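Local coordinates for protein histidinol-phosphate aminotransferase (Clostridium acetobutylicum, PDB 3FTB) that probably transfers amino groups using pyridoxal 5'-phosphate as cofactor, acting as a histidinol-phosphate aminotransferase, at residues V82-S96 against K237-C249. Residues are numbered along the deposited sequence; the frame is centred on the assembly and turned at random.
Sequences VLGNGASEIIELSIS and KIKAKQNPWNINC. With PO4 (phosphate ion), chain E.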
loop_
_atom_site.group_PDB
_atom_site.type_symbol
_atom_site.label_atom_id
_atom_site.label_comp_id
_atom_site.label_asym_id
_atom_site.label_seq_id
_atom_site.Cartn_x
_atom_site.Cartn_y
_atom_site.Cartn_z
ATOM N N VAL A 82 -3.031 -10.789 -8.576
ATOM C CA VAL A 82 -3.317 -9.489 -7.998
ATOM C C VAL A 82 -2.320 -9.226 -6.890
ATOM O O VAL A 82 -2.099 -10.081 -6.042
ATOM C CB VAL A 82 -4.781 -9.366 -7.495
ATOM C CG1 VAL A 82 -5.745 -9.260 -8.680
ATOM C CG2 VAL A 82 -5.157 -10.533 -6.610
ATOM N N LEU A 83 -1.693 -8.052 -6.928
ATOM C CA LEU A 83 -0.661 -7.682 -5.962
ATOM C C LEU A 83 -1.272 -6.837 -4.855
ATOM O O LEU A 83 -2.129 -5.993 -5.101
ATOM C CB LEU A 83 0.487 -6.929 -6.649
ATOM C CG LEU A 83 1.027 -7.700 -7.855
ATOM C CD1 LEU A 83 2.059 -6.888 -8.620
ATOM C CD2 LEU A 83 1.592 -9.049 -7.436
ATOM N N GLY A 84 -0.847 -7.081 -3.625
ATOM C CA GLY A 84 -1.403 -6.348 -2.512
ATOM C C GLY A 84 -0.362 -5.862 -1.535
ATOM O O GLY A 84 0.641 -6.535 -1.277
ATOM N N ASN A 85 -0.604 -4.667 -1.008
ATOM C CA ASN A 85 0.131 -4.148 0.127
ATOM C C ASN A 85 -0.254 -5.010 1.334
ATOM O O ASN A 85 -1.053 -4.598 2.177
ATOM C CB ASN A 85 -0.251 -2.680 0.341
ATOM C CG ASN A 85 0.752 -1.920 1.191
ATOM O OD1 ASN A 85 1.968 -2.066 1.038
ATOM N ND2 ASN A 85 0.238 -1.079 2.079
ATOM N N GLY A 86 0.308 -6.218 1.391
ATOM C CA GLY A 86 -0.058 -7.216 2.382
ATOM C C GLY A 86 -1.163 -8.127 1.853
ATOM O O GLY A 86 -1.847 -7.776 0.893
ATOM N N ALA A 87 -1.351 -9.296 2.458
ATOM C CA ALA A 87 -2.516 -10.123 2.118
ATOM C C ALA A 87 -3.823 -9.412 2.497
ATOM O O ALA A 87 -4.878 -9.650 1.898
ATOM C CB ALA A 87 -2.441 -11.485 2.794
ATOM N N SER A 88 -3.739 -8.535 3.493
ATOM C CA SER A 88 -4.897 -7.794 3.979
ATOM C C SER A 88 -5.694 -7.183 2.845
ATOM O O SER A 88 -6.921 -7.225 2.840
ATOM C CB SER A 88 -4.450 -6.675 4.917
ATOM O OG SER A 88 -3.545 -7.158 5.886
ATOM N N GLU A 89 -4.984 -6.594 1.893
ATOM C CA GLU A 89 -5.626 -5.850 0.821
ATOM C C GLU A 89 -6.488 -6.793 -0.015
ATOM O O GLU A 89 -7.575 -6.432 -0.474
ATOM C CB GLU A 89 -4.570 -5.134 -0.044
ATOM C CG GLU A 89 -5.108 -3.969 -0.892
ATOM C CD GLU A 89 -4.068 -3.350 -1.849
ATOM O OE1 GLU A 89 -2.861 -3.619 -1.694
ATOM O OE2 GLU A 89 -4.458 -2.581 -2.761
ATOM N N ILE A 90 -6.000 -8.016 -0.181
ATOM C CA ILE A 90 -6.628 -8.981 -1.072
ATOM C C ILE A 90 -7.862 -9.620 -0.440
ATOM O O ILE A 90 -8.873 -9.830 -1.117
ATOM C CB ILE A 90 -5.616 -10.049 -1.498
ATOM C CG1 ILE A 90 -4.403 -9.374 -2.136
ATOM C CG2 ILE A 90 -6.246 -11.065 -2.454
ATOM C CD1 ILE A 90 -3.184 -10.219 -2.085
ATOM N N ILE A 91 -7.775 -9.916 0.855
ATOM C CA ILE A 91 -8.914 -10.413 1.623
ATOM C C ILE A 91 -10.078 -9.427 1.551
ATOM O O ILE A 91 -11.193 -9.786 1.153
ATOM C CB ILE A 91 -8.531 -10.630 3.097
ATOM C CG1 ILE A 91 -7.453 -11.714 3.209
ATOM C CG2 ILE A 91 -9.763 -10.980 3.927
ATOM C CD1 ILE A 91 -6.898 -11.886 4.605
ATOM N N GLU A 92 -9.810 -8.177 1.921
ATOM C CA GLU A 92 -10.816 -7.126 1.818
ATOM C C GLU A 92 -11.381 -7.004 0.404
ATOM O O GLU A 92 -12.594 -7.058 0.214
ATOM C CB GLU A 92 -10.251 -5.774 2.264
ATOM C CG GLU A 92 -11.134 -4.592 1.883
ATOM C CD GLU A 92 -10.724 -3.311 2.575
ATOM O OE1 GLU A 92 -10.300 -3.381 3.746
ATOM O OE2 GLU A 92 -10.828 -2.233 1.951
ATOM N N LEU A 93 -10.492 -6.843 -0.578
ATOM C CA LEU A 93 -10.894 -6.578 -1.961
ATOM C C LEU A 93 -11.684 -7.708 -2.604
ATOM O O LEU A 93 -12.675 -7.464 -3.297
ATOM C CB LEU A 93 -9.682 -6.252 -2.834
ATOM C CG LEU A 93 -9.118 -4.842 -2.683
ATOM C CD1 LEU A 93 -7.793 -4.766 -3.377
ATOM C CD2 LEU A 93 -10.078 -3.801 -3.230
ATOM N N SER A 94 -11.240 -8.941 -2.395
ATOM C CA SER A 94 -11.952 -10.075 -2.959
ATOM C C SER A 94 -13.346 -10.196 -2.336
ATOM O O SER A 94 -14.303 -10.603 -2.990
ATOM C CB SER A 94 -11.149 -11.364 -2.799
ATOM O OG SER A 94 -10.797 -11.589 -1.448
ATOM N N ILE A 95 -13.464 -9.812 -1.075
ATOM C CA ILE A 95 -14.752 -9.866 -0.397
ATOM C C ILE A 95 -15.608 -8.653 -0.788
ATOM O O ILE A 95 -16.844 -8.714 -0.762
ATOM C CB ILE A 95 -14.577 -9.964 1.139
ATOM C CG1 ILE A 95 -13.990 -11.326 1.528
ATOM C CG2 ILE A 95 -15.903 -9.724 1.865
ATOM C CD1 ILE A 95 -13.557 -11.409 2.988
ATOM N N SER A 96 -14.943 -7.567 -1.177
ATOM C CA SER A 96 -15.632 -6.346 -1.598
ATOM C C SER A 96 -16.458 -6.559 -2.860
ATOM O O SER A 96 -17.301 -5.728 -3.202
ATOM C CB SER A 96 -14.633 -5.204 -1.826
ATOM O OG SER A 96 -13.965 -5.325 -3.077
ATOM N N LYS A 237 -11.207 -7.112 -12.200
ATOM C CA LYS A 237 -12.119 -6.364 -11.341
ATOM C C LYS A 237 -11.450 -5.861 -10.047
ATOM O O LYS A 237 -11.770 -4.779 -9.535
ATOM C CB LYS A 237 -13.339 -7.226 -11.004
ATOM C CG LYS A 237 -14.207 -7.602 -12.192
ATOM C CD LYS A 237 -15.268 -8.616 -11.771
ATOM C CE LYS A 237 -16.227 -8.951 -12.900
ATOM N NZ LYS A 237 -17.257 -9.923 -12.463
ATOM N N ILE A 238 -10.527 -6.659 -9.517
ATOM C CA ILE A 238 -9.801 -6.288 -8.318
ATOM C C ILE A 238 -8.754 -5.228 -8.627
ATOM O O ILE A 238 -8.519 -4.328 -7.817
ATOM C CB ILE A 238 -9.146 -7.508 -7.652
ATOM C CG1 ILE A 238 -10.228 -8.442 -7.106
ATOM C CG2 ILE A 238 -8.235 -7.048 -6.542
ATOM C CD1 ILE A 238 -9.732 -9.813 -6.772
ATOM N N LYS A 239 -8.139 -5.337 -9.803
ATOM C CA LYS A 239 -7.154 -4.360 -10.261
ATOM C C LYS A 239 -7.857 -3.041 -10.505
ATOM O O LYS A 239 -7.376 -1.979 -10.109
ATOM C CB LYS A 239 -6.470 -4.847 -11.533
ATOM C CG LYS A 239 -4.990 -4.499 -11.642
ATOM C CD LYS A 239 -4.285 -5.525 -12.525
ATOM C CE LYS A 239 -4.468 -6.947 -11.969
ATOM N NZ LYS A 239 -4.196 -8.022 -12.970
ATOM N N ALA A 240 -9.023 -3.122 -11.135
ATOM C CA ALA A 240 -9.863 -1.951 -11.381
ATOM C C ALA A 240 -10.149 -1.163 -10.101
ATOM O O ALA A 240 -10.413 0.036 -10.143
ATOM C CB ALA A 240 -11.167 -2.376 -12.032
ATOM N N LYS A 241 -10.093 -1.842 -8.960
ATOM C CA LYS A 241 -10.361 -1.196 -7.685
ATOM C C LYS A 241 -9.103 -0.571 -7.077
ATOM O O LYS A 241 -9.180 0.432 -6.361
ATOM C CB LYS A 241 -11.000 -2.193 -6.709
ATOM C CG LYS A 241 -12.344 -2.728 -7.177
ATOM C CD LYS A 241 -13.129 -3.351 -6.035
ATOM C CE LYS A 241 -14.591 -3.499 -6.410
ATOM N NZ LYS A 241 -15.447 -3.910 -5.264
ATOM N N GLN A 242 -7.948 -1.154 -7.375
ATOM C CA GLN A 242 -6.706 -0.756 -6.715
ATOM C C GLN A 242 -6.089 0.540 -7.232
ATOM O O GLN A 242 -6.669 1.252 -8.054
ATOM C CB GLN A 242 -5.668 -1.868 -6.826
ATOM C CG GLN A 242 -6.089 -3.166 -6.177
ATOM C CD GLN A 242 -5.013 -4.220 -6.270
ATOM O OE1 GLN A 242 -4.205 -4.367 -5.356
ATOM N NE2 GLN A 242 -4.981 -4.945 -7.387
ATOM N N ASN A 243 -4.891 0.825 -6.734
ATOM C CA ASN A 243 -4.114 1.963 -7.187
ATOM C C ASN A 243 -2.782 1.497 -7.775
ATOM O O ASN A 243 -2.078 0.685 -7.169
ATOM C CB ASN A 243 -3.877 2.917 -6.022
ATOM C CG ASN A 243 -3.605 4.327 -6.475
ATOM O OD1 ASN A 243 -2.530 4.871 -6.228
ATOM N ND2 ASN A 243 -4.577 4.929 -7.152
ATOM N N PRO A 244 -2.442 1.995 -8.969
ATOM C CA PRO A 244 -1.173 1.668 -9.630
ATOM C C PRO A 244 0.011 1.935 -8.701
ATOM O O PRO A 244 -0.098 2.747 -7.783
ATOM C CB PRO A 244 -1.152 2.619 -10.819
ATOM C CG PRO A 244 -2.606 2.850 -11.119
ATOM C CD PRO A 244 -3.282 2.886 -9.785
ATOM N N TRP A 245 1.116 1.238 -8.937
ATOM C CA TRP A 245 2.243 1.179 -8.001
ATOM C C TRP A 245 1.904 1.006 -6.500
ATOM O O TRP A 245 2.511 1.664 -5.655
ATOM C CB TRP A 245 3.138 2.401 -8.187
ATOM C CG TRP A 245 3.523 2.625 -9.597
ATOM C CD1 TRP A 245 4.434 1.912 -10.322
ATOM C CD2 TRP A 245 3.014 3.638 -10.472
ATOM N NE1 TRP A 245 4.518 2.419 -11.598
ATOM C CE2 TRP A 245 3.659 3.481 -11.712
ATOM C CE3 TRP A 245 2.077 4.667 -10.324
ATOM C CZ2 TRP A 245 3.396 4.311 -12.801
ATOM C CZ3 TRP A 245 1.814 5.485 -11.408
ATOM C CH2 TRP A 245 2.470 5.304 -12.627
ATOM N N ASN A 246 0.970 0.125 -6.152
ATOM C CA ASN A 246 0.657 -0.091 -4.735
ATOM C C ASN A 246 1.725 -0.908 -3.996
ATOM O O ASN A 246 1.652 -1.098 -2.780
ATOM C CB ASN A 246 -0.703 -0.770 -4.574
ATOM C CG ASN A 246 -0.720 -2.173 -5.151
ATOM O OD1 ASN A 246 -0.146 -2.435 -6.211
ATOM N ND2 ASN A 246 -1.383 -3.083 -4.456
ATOM N N ILE A 247 2.710 -1.399 -4.739
ATOM C CA ILE A 247 3.741 -2.283 -4.193
ATOM C C ILE A 247 5.088 -1.578 -4.150
ATOM O O ILE A 247 5.667 -1.294 -5.183
ATOM C CB ILE A 247 3.877 -3.570 -5.053
ATOM C CG1 ILE A 247 2.524 -4.259 -5.213
ATOM C CG2 ILE A 247 4.910 -4.531 -4.480
ATOM C CD1 ILE A 247 1.795 -4.479 -3.910
ATOM N N ASN A 248 5.588 -1.289 -2.955
ATOM C CA ASN A 248 6.900 -0.647 -2.814
ATOM C C ASN A 248 8.041 -1.504 -3.375
ATOM O O ASN A 248 7.889 -2.712 -3.556
ATOM C CB ASN A 248 7.175 -0.310 -1.348
ATOM C CG ASN A 248 7.615 -1.524 -0.542
ATOM O OD1 ASN A 248 6.816 -2.131 0.168
ATOM N ND2 ASN A 248 8.890 -1.877 -0.646
ATOM N N CYS A 249 9.191 -0.879 -3.627
ATOM C CA CYS A 249 10.297 -1.546 -4.315
ATOM C C CYS A 249 10.977 -2.690 -3.542
ATOM O O CYS A 249 11.452 -3.655 -4.152
ATOM C CB CYS A 249 11.337 -0.521 -4.802
ATOM S SG CYS A 249 12.334 0.317 -3.531
HETATM P P PO4 E . -0.744 -9.395 5.986
HETATM O O1 PO4 E . -1.429 -8.190 5.394
HETATM O O2 PO4 E . -0.233 -10.286 4.892
HETATM O O3 PO4 E . 0.441 -8.983 6.821
HETATM O O4 PO4 E . -1.752 -10.157 6.806
HETATM O O HOH W 1 4.078 -0.782 -0.466
#
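E89 OE1 is gripped by two donors, one from each segment: the backbone N of N85 at 2.6 Å and N246 ND2 at 3.2 Å. E89 belongs to the helix that follows edge strand 80-84 of the large sheet in the fold type I (aspartate aminotransferase) fold of PLP enzymes, and N246 to the loop after helix 232-239. The carboxylate reaches the loop because CG of E89 lies anti to the backbone N (chi1 -161°) and the chain stays extended. N246 ND2 meets OE1 on its syn side, with carboxylate and amide planes 77° apart, and also donates to L83 O at 3.1 Å, from above that carbonyl plane. Two bonds in its own plane thus fix the N246 amide between strand and helix. Beside these polar bonds, I247 CG1 packs on L83 CB, while I238 CG2 touches both V82 CG1 and L93 CD1 (3.9 Å to the latter).

At the helix start, A87 N and S88 N bind a phosphate ion, probably from the crystallisation liquor and probably where the cofactor phosphate sits, as in related PLP enzymes; T214 and R223 also bind it. Both loops lie at the dimer interface: N85 ND2 donates to N246 O of the second subunit. Farther along, the extended K241 runs past L93 in the opposite direction, and its NZ donates to S96 OG at 3.0 Å.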